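Local structure of Myo-inositol-1-phosphate synthase-related protein (Thermotoga maritima MSB8, 3CIN) at residues Ser117-Leu120 with Lys121-Val124; Leu233-Leu236 with Ala237-Arg241. The protein is related to the myo-inositol-1-phosphate synthases and binds nicotinamide-adenine-dinucleotide on a Rossmann-type domain, its four chains forming the assembly. One frame throughout, in Å; residues are numbered along the deposited sequence. Where two conformers were deposited one is given.

Contact 1. Residues Ser117-Leu120 with Lys121-Val124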
loop_
_atom_site.group_PDB
_atom_site.type_symbol
_atom_site.label_atom_id
_atom_site.label_comp_id
_atom_site.label_asym_id
_atom_site.label_seq_id
_atom_site.Cartn_x
_atom_site.Cartn_y
_atom_site.Cartn_z
ATOM N N SER A 117 -48.120 9.234 15.985
ATOM C CA SER A 117 -49.483 9.205 16.508
ATOM C C SER A 117 -49.580 9.485 17.998
ATOM O O SER A 117 -50.668 9.348 18.589
ATOM C CB SER A 117 -50.073 7.833 16.222
ATOM O OG SER A 117 -49.444 6.844 17.024
ATOM N N MET A 118 -48.461 9.845 18.627
ATOM C CA MET A 118 -48.429 10.046 20.080
ATOM C C MET A 118 -47.210 10.875 20.462
ATOM O O MET A 118 -46.312 11.082 19.646
ATOM C CB MET A 118 -48.492 8.700 20.838
ATOM C CG MET A 118 -47.290 7.794 20.683
ATOM S SD MET A 118 -47.483 6.130 21.377
ATOM C CE MET A 118 -48.495 5.341 20.132
ATOM N N THR A 119 -47.202 11.415 21.683
ATOM C CA THR A 119 -46.027 12.148 22.160
ATOM C C THR A 119 -44.834 11.221 22.437
ATOM O O THR A 119 -44.990 10.016 22.577
ATOM C CB THR A 119 -46.368 12.890 23.444
ATOM O OG1 THR A 119 -46.681 11.934 24.479
ATOM C CG2 THR A 119 -47.587 13.818 23.183
ATOM N N LEU A 120 -43.635 11.804 22.573
ATOM C CA LEU A 120 -42.467 10.983 22.905
ATOM C C LEU A 120 -42.673 10.233 24.246
ATOM O O LEU A 120 -42.303 9.061 24.413
ATOM C CB LEU A 120 -41.213 11.847 22.983
ATOM C CG LEU A 120 -40.658 12.187 21.583
ATOM C CD1 LEU A 120 -39.504 13.175 21.692
ATOM C CD2 LEU A 120 -40.280 10.941 20.784
ATOM N N LYS A 121 -43.261 10.924 25.212
ATOM C CA LYS A 121 -43.471 10.326 26.520
ATOM C C LYS A 121 -44.395 9.115 26.396
ATOM O O LYS A 121 -44.183 8.082 27.034
ATOM C CB LYS A 121 -44.056 11.357 27.483
ATOM C CG LYS A 121 -44.149 10.891 28.919
ATOM C CD LYS A 121 -44.472 12.089 29.871
ATOM C CE LYS A 121 -44.360 11.714 31.360
ATOM N NZ LYS A 121 -44.622 12.880 32.348
ATOM N N GLU A 122 -45.438 9.263 25.601
ATOM C CA GLU A 122 -46.337 8.147 25.319
ATOM C C GLU A 122 -45.685 7.001 24.562
ATOM O O GLU A 122 -45.957 5.818 24.856
ATOM C CB GLU A 122 -47.540 8.631 24.510
ATOM C CG GLU A 122 -48.503 9.460 25.364
ATOM C CD GLU A 122 -49.607 10.149 24.590
ATOM O OE1 GLU A 122 -49.379 10.602 23.428
ATOM O OE2 GLU A 122 -50.725 10.270 25.191
ATOM N N ALA A 123 -44.870 7.358 23.559
ATOM C CA ALA A 123 -44.135 6.385 22.728
ATOM C C ALA A 123 -43.180 5.554 23.611
ATOM O O ALA A 123 -43.117 4.312 23.510
ATOM C CB ALA A 123 -43.390 7.116 21.596
ATOM N N VAL A 124 -42.491 6.225 24.523
ATOM C CA VAL A 124 -41.638 5.543 25.486
ATOM C C VAL A 124 -42.422 4.551 26.358
ATOM O O VAL A 124 -42.026 3.388 26.495
ATOM C CB VAL A 124 -40.912 6.552 26.370
ATOM C CG1 VAL A 124 -40.291 5.874 27.595
ATOM C CG2 VAL A 124 -39.830 7.279 25.548
#
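Glu122 reaches back over the start of helix 120-134 to Thr119, and the two make a capping box. Its CB lies 3.4 Å from Thr119 OG1, with Met118 CB also close by. CG leaves beside the backbone N (chi1 -72°) and passes Thr119 OG1 at 3.2 Å, a course that turns the extended chain back toward the residues before the helix. At the tip, OE1 accepts from Thr119 N at 2.9 Å through its anti lone pair, while Met118 CB packs against the same oxygen. The box is closed in the other direction by Glu122 N, which donates to Thr119 OG1 over 3.2 Å. Threonine suits the N-cap because its hydroxyl, held between N and the carbonyl carbon (chi1 64°), can stand in for a missing helical acceptor; glutamate suits the third helical position because its length spans back to the cap amide. Met118 bends at chi3 and lays SD 3.6 Å from Ala123 N, a flexible thioether beside a small alanine. Behind the cap, Leu120 and Val124 face inward, the latter onto helix 171-186. A carboxylate among the first amides would probably be stabilised by the helix dipole, so the cap supplies hydrogen bonds and probably favourable electrostatics.

Contact 2. Residues Leu233-Leu236 with Ala237-Arg241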
loop_
_atom_site.group_PDB
_atom_site.type_symbol
_atom_site.label_atom_id
_atom_site.label_comp_id
_atom_site.label_asym_id
_atom_site.label_seq_id
_atom_site.Cartn_x
_atom_site.Cartn_y
_atom_site.Cartn_z
ATOM N N LEU A 233 -0.190 3.547 16.512
ATOM C CA LEU A 233 0.228 4.627 17.411
ATOM C C LEU A 233 0.781 4.078 18.750
ATOM O O LEU A 233 1.744 4.632 19.305
ATOM C CB LEU A 233 -0.920 5.594 17.660
ATOM C CG LEU A 233 -1.325 6.366 16.371
ATOM C CD1 LEU A 233 -2.515 7.288 16.718
ATOM C CD2 LEU A 233 -0.166 7.149 15.709
ATOM N N SER A 234 0.156 3.023 19.262
ATOM C CA SER A 234 0.586 2.438 20.523
ATOM C C SER A 234 2.029 1.938 20.400
ATOM O O SER A 234 2.842 2.182 21.289
ATOM C CB SER A 234 -0.349 1.323 20.979
ATOM O OG SER A 234 -1.660 1.846 21.290
ATOM N N HIS A 235 2.338 1.236 19.314
ATOM C CA HIS A 235 3.694 0.746 18.918
ATOM C C HIS A 235 4.699 1.880 18.910
ATOM O O HIS A 235 5.807 1.825 19.442
ATOM C CB HIS A 235 3.607 0.154 17.468
ATOM C CG HIS A 235 4.753 -0.748 17.079
ATOM N ND1 HIS A 235 5.693 -0.415 16.125
ATOM C CD2 HIS A 235 5.086 -1.988 17.510
ATOM C CE1 HIS A 235 6.560 -1.409 15.993
ATOM N NE2 HIS A 235 6.215 -2.372 16.826
ATOM N N LEU A 236 4.331 2.929 18.187
ATOM C CA LEU A 236 5.221 4.055 18.093
ATOM C C LEU A 236 5.487 4.756 19.390
ATOM O O LEU A 236 6.611 5.162 19.616
ATOM C CB LEU A 236 4.700 5.065 17.069
ATOM C CG LEU A 236 4.574 4.439 15.664
ATOM C CD1 LEU A 236 3.838 5.471 14.736
ATOM C CD2 LEU A 236 5.894 3.936 15.113
ATOM N N ALA A 237 4.432 4.949 20.195
ATOM C CA ALA A 237 4.539 5.567 21.548
ATOM C C ALA A 237 5.561 4.819 22.428
ATOM O O ALA A 237 6.439 5.431 23.032
ATOM C CB ALA A 237 3.175 5.559 22.242
ATOM N N GLN A 238 5.461 3.488 22.436
ATOM C CA GLN A 238 6.394 2.624 23.180
ATOM C C GLN A 238 7.857 2.845 22.901
ATOM O O GLN A 238 8.692 2.774 23.806
ATOM C CB GLN A 238 6.105 1.150 22.855
ATOM C CG GLN A 238 4.911 0.737 23.463
ATOM C CD GLN A 238 4.790 -0.715 23.582
ATOM O OE1 GLN A 238 5.272 -1.525 22.721
ATOM N NE2 GLN A 238 4.093 -1.102 24.636
ATOM N N ARG A 239 8.155 3.131 21.641
ATOM C CA ARG A 239 9.491 3.323 21.141
ATOM C C ARG A 239 9.908 4.774 21.153
ATOM O O ARG A 239 10.995 5.100 20.719
ATOM C CB ARG A 239 9.600 2.745 19.737
ATOM C CG ARG A 239 9.644 1.219 19.737
ATOM C CD ARG A 239 8.699 0.580 18.777
ATOM N NE ARG A 239 8.912 -0.864 18.848
ATOM C CZ ARG A 239 8.123 -1.772 19.435
ATOM N NH1 ARG A 239 6.975 -1.501 19.997
ATOM N NH2 ARG A 239 8.499 -3.027 19.418
ATOM N N ASN A 240 9.046 5.628 21.738
ATOM C CA ASN A 240 9.300 7.078 21.835
ATOM C C ASN A 240 9.557 7.669 20.475
ATOM O O ASN A 240 10.462 8.484 20.282
ATOM C CB ASN A 240 10.491 7.346 22.755
ATOM C CG ASN A 240 10.573 8.786 23.185
ATOM O OD1 ASN A 240 9.542 9.471 23.194
ATOM N ND2 ASN A 240 11.760 9.259 23.526
ATOM N N ARG A 241 8.794 7.210 19.486
ATOM C CA ARG A 241 8.905 7.748 18.141
ATOM C C ARG A 241 7.918 8.912 17.995
ATOM O O ARG A 241 6.747 8.727 18.285
ATOM C CB ARG A 241 8.591 6.644 17.123
ATOM C CG ARG A 241 9.743 5.652 17.084
ATOM C CD ARG A 241 9.372 4.444 16.261
ATOM N NE ARG A 241 10.547 3.617 16.010
ATOM C CZ ARG A 241 10.500 2.458 15.342
ATOM N NH1 ARG A 241 9.344 1.960 14.899
ATOM N NH2 ARG A 241 11.615 1.776 15.148
#
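His235 and Arg239, one turn apart, lie flat on each other where helix 225-238 ends, in one of two modelled conformers of each side chain; for the others the stack is less certain. The guanidinium is stacked on the imidazole with centres 3.7 Å apart and planes at 19°, and His235 NE2 sits over the middle of the guanidinium. His235 CG stands anti to the backbone N (chi1 -162°), which sends the ring outward from the helix, where the arginine, bent at chi2, folds back over it and brings CD onto the same face in a CH-pi contact, 4.2 Å from the ring centroid. This tight part is buried with help from a second subunit, whose Phe228 meets the His235 ring and whose Arg376 packs on Arg239. Leucine suits the next position: Leu236 turns to Val243 and to Ile308 and Tyr310 of strand 301-311, and its CD2 touches Arg241 CD at 3.7 Å.

Between the two segments the packing is looser toward Asn240 and Arg241, although Pro42 and Ala331 of the second subunit lie against this side. Here CD2 meets the Arg241 guanidinium only at its edge. The backbone keeps order through a Schellman motif: Arg241 N donates to Leu236 O at 3.0 Å and Asn240 N to Ala237 O at 2.9 Å. Asn240 is the C-prime residue, and asparagine tolerates the positive phi needed there. The stack and CH-pi contact thus accommodate a buried cationic guanidinium on a flat aromatic face, whatever the charge of His235.

In the fold
Contact 1 precedes contact 2 along the chain, and the two lie on opposite sides of its centre, with their centres about 51 Å apart and nearest atoms about 38 Å apart. One begins a helix and the other ends one: 117-124 starts helix 120-134, which leads into strand 138-141 of the parallel sheet, whereas 233-241 closes helix 225-238 and leads directly into strand 242-252 of the mixed four-stranded sheet. Contact 1 belongs to the side of the molecule near the bound NAD, the side chain of Leu120 lying about 10 Å from it, and no other chain touches it. Contact 2 meets a second subunit: a helix start lies in the NAD-binding part, a helix end at an interface.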